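Local coordinates for protein acinetobacter secreted protease CpaA (Acinetobacter nosocomialis M2, PDB 6O38) that is a secreted metalloprotease, probably zinc-dependent, that is thought to be exported by type II secretion with the help of its chaperone CpaB, at residues A[27-32]-A[53-58]; A[296-301]-A[320-325]. One frame throughout, in Å; residues are numbered along the deposited sequence.

Interaction 1 of 2, residues A[27-32]-A[53-58]; sequences LANGNW and SAAYSS
Two loops that leave neighbouring parallel strands, 22-27 and 47-52, are joined here by an aromatic edge-to-face pair, Tyr56 on Trp32, and by hydrogen bonds at Leu27 and Asn29. The edge of the Tyr56 ring is directed at the face of the Trp32 six-membered ring, with centroids 5.4 Å apart and planes at 71°. Tyr56 CB sits over the five-membered ring in a CH-pi contact, 4.0 Å from its centroid. With CG anti to the backbone N (chi1 168°), the indole of Trp32 is carried toward 53-58, where Trp32 CD1 rests 3.9 Å from Ala54 CB. Ser57 O lies in the plane of the indole at its edge. Trp32 NE1 comes within 3.1 Å of Ser58 OG, a hydroxyl that is hydrogen-bonded to Val33 O. All of this belongs to the first StcE-type beta-sandwich domain of the chain, where Leu27 also packs on Pro7 and Leu36. At the strand end Ser53 N gives a straight bond of 2.8 Å to Leu27 O, with a weak second one from Ser53 OG. Residues 28-31 then form a type I beta turn, and Asn29 at its second position carries an amide oxygen across: Ala55 N binds Asn29 OD1 at 2.6 Å, tilted 16° from the amide plane. Ala54, the residue between Ser53 and Ala55, sets its CB 3.3 Å from Ala28 O.

Interaction 2 of 2, residues A[296-301]-A[320-325]; sequences AILPNM and QLPAQA
Ile297 and Gln320 form a single parallel beta bridge from which the two loops run on side by side, in the part of the model that carries the fourth StcE-type beta-sandwich domain; residues 296-301 lead toward strand 305-310, while the loop 320-325 leads from strand 318-320 toward strand 330-335. Backbone bonds tie both ends. At the bridge, Gln320 donates its N to Ala296 O at 2.8 Å, nearly along the C=O axis, and Gln320 O in turn takes Leu298 N, which lies in its carbonyl plane. Farther on, a longer bond of 3.3 Å runs from Met301 N to Gln324 O.

Among the apolar contacts, Pro322 is central. Its CD meets Leu298 CB at 3.9 Å, while its CG touches the selenium, SE, of Met301, a selenomethionine in this model, at 3.7 Å. Leu298 and Leu321 lie alongside, pointing the same way, Leu298 CD1 touching Leu321 CD2 at 4.0 Å. Val331 of strand 330-335 packs against Met301, Leu321 and Pro322, and Trp368 NE1 is hydrogen-bonded to Pro322 O.

The polar side-chain contact is between Asn300 and Gln324, whose amide planes stack 20° apart. Asn300 CG is anti to its own carbonyl carbon (chi1 -66°), and from there the amide reaches the other backbone: Gln324 N bonds to Asn300 OD1 at 3.1 Å, approaching from above the amide plane, 57° out of it.

Overall arrangement
Interaction 1 lies in the first StcE-type beta-sandwich domain and interaction 2 at the fourth, and each connects loops next to parallel-paired strands. They follow one another in sequence and lie on opposite sides of the chain's centre, about 33 Å and 29 Å from it. The centres of interactions 1 and 2 are about 61 Å apart. The nearest atoms of interactions 1 and 2 are about 45 Å apart, so the two do not touch. Neither includes a zinc ligand: the metal is bound by His498, His502 and His508 of the protease domain, much later in the sequence. The other protein chain of the complex touches neither contact.

Interaction 1 of 2, residues A[27-32]-A[53-58]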
loop_
_atom_site.group_PDB
_atom_site.type_symbol
_atom_site.label_atom_id
_atom_site.label_comp_id
_atom_site.label_asym_id
_atom_site.label_seq_id
_atom_site.Cartn_x
_atom_site.Cartn_y
_atom_site.Cartn_z
ATOM N N LEU A 27 -29.391 -10.253 -12.184
ATOM C CA LEU A 27 -28.448 -11.333 -11.923
ATOM C C LEU A 27 -29.145 -12.418 -11.112
ATOM O O LEU A 27 -29.852 -12.116 -10.144
ATOM C CB LEU A 27 -27.218 -10.816 -11.172
ATOM C CG LEU A 27 -26.317 -9.820 -11.905
ATOM C CD1 LEU A 27 -25.560 -8.955 -10.912
ATOM C CD2 LEU A 27 -25.346 -10.553 -12.814
ATOM N N ALA A 28 -28.946 -13.674 -11.506
ATOM C CA ALA A 28 -29.549 -14.812 -10.827
ATOM C C ALA A 28 -28.491 -15.896 -10.652
ATOM O O ALA A 28 -27.342 -15.743 -11.076
ATOM C CB ALA A 28 -30.766 -15.337 -11.596
ATOM N N ASN A 29 -28.886 -17.003 -10.018
ATOM C CA ASN A 29 -27.939 -18.088 -9.778
ATOM C C ASN A 29 -27.498 -18.741 -11.084
ATOM O O ASN A 29 -26.307 -19.016 -11.274
ATOM C CB ASN A 29 -28.550 -19.125 -8.835
ATOM C CG ASN A 29 -28.415 -18.734 -7.377
ATOM O OD1 ASN A 29 -27.475 -18.039 -6.994
ATOM N ND2 ASN A 29 -29.355 -19.184 -6.554
ATOM N N GLY A 30 -28.435 -18.998 -11.989
ATOM C CA GLY A 30 -28.107 -19.525 -13.295
ATOM C C GLY A 30 -27.772 -18.481 -14.333
ATOM O O GLY A 30 -27.448 -18.828 -15.472
ATOM N N ASN A 31 -27.835 -17.199 -13.968
ATOM C CA ASN A 31 -27.592 -16.087 -14.891
ATOM C C ASN A 31 -26.802 -15.039 -14.107
ATOM O O ASN A 31 -27.386 -14.163 -13.463
ATOM C CB ASN A 31 -28.906 -15.532 -15.426
ATOM C CG ASN A 31 -28.754 -14.870 -16.777
ATOM O OD1 ASN A 31 -27.679 -14.393 -17.132
ATOM N ND2 ASN A 31 -29.836 -14.849 -17.546
ATOM N N TRP A 32 -25.475 -15.127 -14.175
ATOM C CA TRP A 32 -24.627 -14.342 -13.291
ATOM C C TRP A 32 -23.291 -14.051 -13.959
ATOM O O TRP A 32 -22.797 -14.836 -14.772
ATOM C CB TRP A 32 -24.403 -15.072 -11.959
ATOM C CG TRP A 32 -23.320 -14.486 -11.103
ATOM C CD1 TRP A 32 -23.444 -13.467 -10.204
ATOM C CD2 TRP A 32 -21.947 -14.893 -11.062
ATOM N NE1 TRP A 32 -22.232 -13.212 -9.609
ATOM C CE2 TRP A 32 -21.297 -14.073 -10.119
ATOM C CE3 TRP A 32 -21.205 -15.869 -11.734
ATOM C CZ2 TRP A 32 -19.940 -14.201 -9.829
ATOM C CZ3 TRP A 32 -19.858 -15.993 -11.446
ATOM C CH2 TRP A 32 -19.239 -15.164 -10.502
ATOM N N SER A 53 -30.274 -11.623 -7.409
ATOM C CA SER A 53 -30.748 -12.666 -6.508
ATOM C C SER A 53 -29.783 -13.842 -6.453
ATOM O O SER A 53 -30.137 -14.900 -5.922
ATOM C CB SER A 53 -32.141 -13.147 -6.925
ATOM O OG SER A 53 -32.109 -13.764 -8.201
ATOM N N ALA A 54 -28.574 -13.680 -6.985
ATOM C CA ALA A 54 -27.608 -14.765 -7.042
ATOM C C ALA A 54 -26.899 -14.936 -5.705
ATOM O O ALA A 54 -26.736 -13.985 -4.934
ATOM C CB ALA A 54 -26.577 -14.507 -8.141
ATOM N N ALA A 55 -26.474 -16.172 -5.435
ATOM C CA ALA A 55 -25.727 -16.444 -4.213
ATOM C C ALA A 55 -24.343 -15.809 -4.249
ATOM O O ALA A 55 -23.811 -15.430 -3.199
ATOM C CB ALA A 55 -25.615 -17.951 -3.989
ATOM N N TYR A 56 -23.751 -15.683 -5.433
ATOM C CA TYR A 56 -22.439 -15.072 -5.581
ATOM C C TYR A 56 -22.567 -13.559 -5.689
ATOM O O TYR A 56 -23.496 -13.044 -6.318
ATOM C CB TYR A 56 -21.719 -15.620 -6.815
ATOM C CG TYR A 56 -21.259 -17.054 -6.681
ATOM C CD1 TYR A 56 -21.204 -17.672 -5.438
ATOM C CD2 TYR A 56 -20.874 -17.787 -7.796
ATOM C CE1 TYR A 56 -20.781 -18.983 -5.311
ATOM C CE2 TYR A 56 -20.451 -19.096 -7.678
ATOM C CZ TYR A 56 -20.407 -19.690 -6.434
ATOM O OH TYR A 56 -19.985 -20.993 -6.312
ATOM N N SER A 57 -21.625 -12.852 -5.071
ATOM C CA SER A 57 -21.616 -11.400 -5.125
ATOM C C SER A 57 -21.074 -10.914 -6.465
ATOM O O SER A 57 -20.270 -11.585 -7.118
ATOM C CB SER A 57 -20.775 -10.823 -3.986
ATOM O OG SER A 57 -21.349 -11.121 -2.726
ATOM N N SER A 58 -21.527 -9.731 -6.868
ATOM C CA SER A 58 -21.065 -9.080 -8.083
ATOM C C SER A 58 -20.445 -7.734 -7.731
ATOM O O SER A 58 -20.672 -7.185 -6.648
ATOM C CB SER A 58 -22.209 -8.893 -9.086
ATOM O OG SER A 58 -22.698 -10.144 -9.538
#

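Interaction 2 of 2, residues A[296-301]-A[320-325]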
loop_
_atom_site.group_PDB
_atom_site.type_symbol
_atom_site.label_atom_id
_atom_site.label_comp_id
_atom_site.label_asym_id
_atom_site.label_seq_id
_atom_site.Cartn_x
_atom_site.Cartn_y
_atom_site.Cartn_z
ATOM N N ALA A 296 28.859 15.222 -5.605
ATOM C CA ALA A 296 29.805 14.706 -4.618
ATOM C C ALA A 296 29.411 15.126 -3.208
ATOM O O ALA A 296 29.567 14.354 -2.254
ATOM C CB ALA A 296 31.219 15.183 -4.946
ATOM N N ILE A 297 28.899 16.343 -3.056
ATOM C CA ILE A 297 28.338 16.821 -1.799
ATOM C C ILE A 297 26.825 16.823 -1.960
ATOM O O ILE A 297 26.282 17.575 -2.778
ATOM C CB ILE A 297 28.865 18.214 -1.428
ATOM C CG1 ILE A 297 30.389 18.188 -1.288
ATOM C CG2 ILE A 297 28.210 18.707 -0.145
ATOM C CD1 ILE A 297 30.981 19.488 -0.789
ATOM N N LEU A 298 26.145 15.981 -1.186
ATOM C CA LEU A 298 24.703 15.856 -1.317
ATOM C C LEU A 298 24.026 17.171 -0.927
ATOM O O LEU A 298 24.507 17.890 -0.047
ATOM C CB LEU A 298 24.184 14.713 -0.447
ATOM C CG LEU A 298 24.591 13.308 -0.901
ATOM C CD1 LEU A 298 24.043 12.251 0.045
ATOM C CD2 LEU A 298 24.132 13.047 -2.328
ATOM N N PRO A 299 22.914 17.513 -1.573
ATOM C CA PRO A 299 22.296 18.819 -1.333
ATOM C C PRO A 299 21.682 18.909 0.055
ATOM O O PRO A 299 21.328 17.908 0.681
ATOM C CB PRO A 299 21.220 18.905 -2.421
ATOM C CG PRO A 299 20.873 17.481 -2.705
ATOM C CD PRO A 299 22.160 16.716 -2.557
ATOM N N ASN A 300 21.570 20.146 0.534
ATOM C CA ASN A 300 20.932 20.396 1.818
ATOM C C ASN A 300 19.471 19.966 1.770
ATOM O O ASN A 300 18.788 20.144 0.758
ATOM C CB ASN A 300 21.040 21.876 2.185
ATOM C CG ASN A 300 22.472 22.311 2.426
ATOM O OD1 ASN A 300 23.325 21.504 2.796
ATOM N ND2 ASN A 300 22.745 23.594 2.215
HETATM N N MSE A 301 18.998 19.393 2.872
HETATM C CA MSE A 301 17.651 18.838 2.935
HETATM C C MSE A 301 16.574 19.889 2.685
HETATM O O MSE A 301 16.525 20.920 3.359
HETATM C CB MSE A 301 17.413 18.173 4.293
HETATM C CG MSE A 301 18.465 17.149 4.686
HETATM SE SE MSE A 301 18.482 15.551 3.568
HETATM C CE MSE A 301 16.721 14.841 4.005
ATOM N N GLN A 320 29.358 13.067 0.269
ATOM C CA GLN A 320 29.271 13.817 1.512
ATOM C C GLN A 320 27.800 13.977 1.875
ATOM O O GLN A 320 27.019 14.521 1.086
ATOM C CB GLN A 320 29.943 15.184 1.369
ATOM C CG GLN A 320 30.020 15.997 2.653
ATOM C CD GLN A 320 31.155 15.558 3.560
ATOM O OE1 GLN A 320 31.957 14.696 3.200
ATOM N NE2 GLN A 320 31.232 16.157 4.744
ATOM N N LEU A 321 27.426 13.492 3.057
ATOM C CA LEU A 321 26.055 13.638 3.518
ATOM C C LEU A 321 25.712 15.122 3.655
ATOM O O LEU A 321 26.607 15.953 3.844
ATOM C CB LEU A 321 25.868 12.911 4.849
ATOM C CG LEU A 321 25.893 11.383 4.741
ATOM C CD1 LEU A 321 25.714 10.728 6.100
ATOM C CD2 LEU A 321 24.827 10.897 3.767
ATOM N N PRO A 322 24.431 15.483 3.541
ATOM C CA PRO A 322 24.061 16.904 3.490
ATOM C C PRO A 322 24.635 17.696 4.657
ATOM O O PRO A 322 24.591 17.266 5.810
ATOM C CB PRO A 322 22.531 16.869 3.534
ATOM C CG PRO A 322 22.177 15.557 2.931
ATOM C CD PRO A 322 23.264 14.604 3.342
ATOM N N ALA A 323 25.177 18.874 4.339
ATOM C CA ALA A 323 25.811 19.699 5.360
ATOM C C ALA A 323 24.789 20.340 6.285
ATOM O O ALA A 323 25.069 20.536 7.474
ATOM C CB ALA A 323 26.677 20.774 4.705
ATOM N N GLN A 324 23.608 20.673 5.772
ATOM C CA GLN A 324 22.562 21.300 6.566
ATOM C C GLN A 324 21.333 20.404 6.565
ATOM O O GLN A 324 20.845 20.008 5.501
ATOM C CB GLN A 324 22.218 22.692 6.030
ATOM C CG GLN A 324 23.210 23.752 6.478
ATOM C CD GLN A 324 23.128 25.026 5.662
ATOM O OE1 GLN A 324 22.069 25.381 5.145
ATOM N NE2 GLN A 324 24.264 25.695 5.501
ATOM N N ALA A 325 20.838 20.094 7.758
ATOM C CA ALA A 325 19.694 19.210 7.921
ATOM C C ALA A 325 19.066 19.489 9.276
ATOM O O ALA A 325 19.601 20.246 10.089
ATOM C CB ALA A 325 20.102 17.739 7.799
#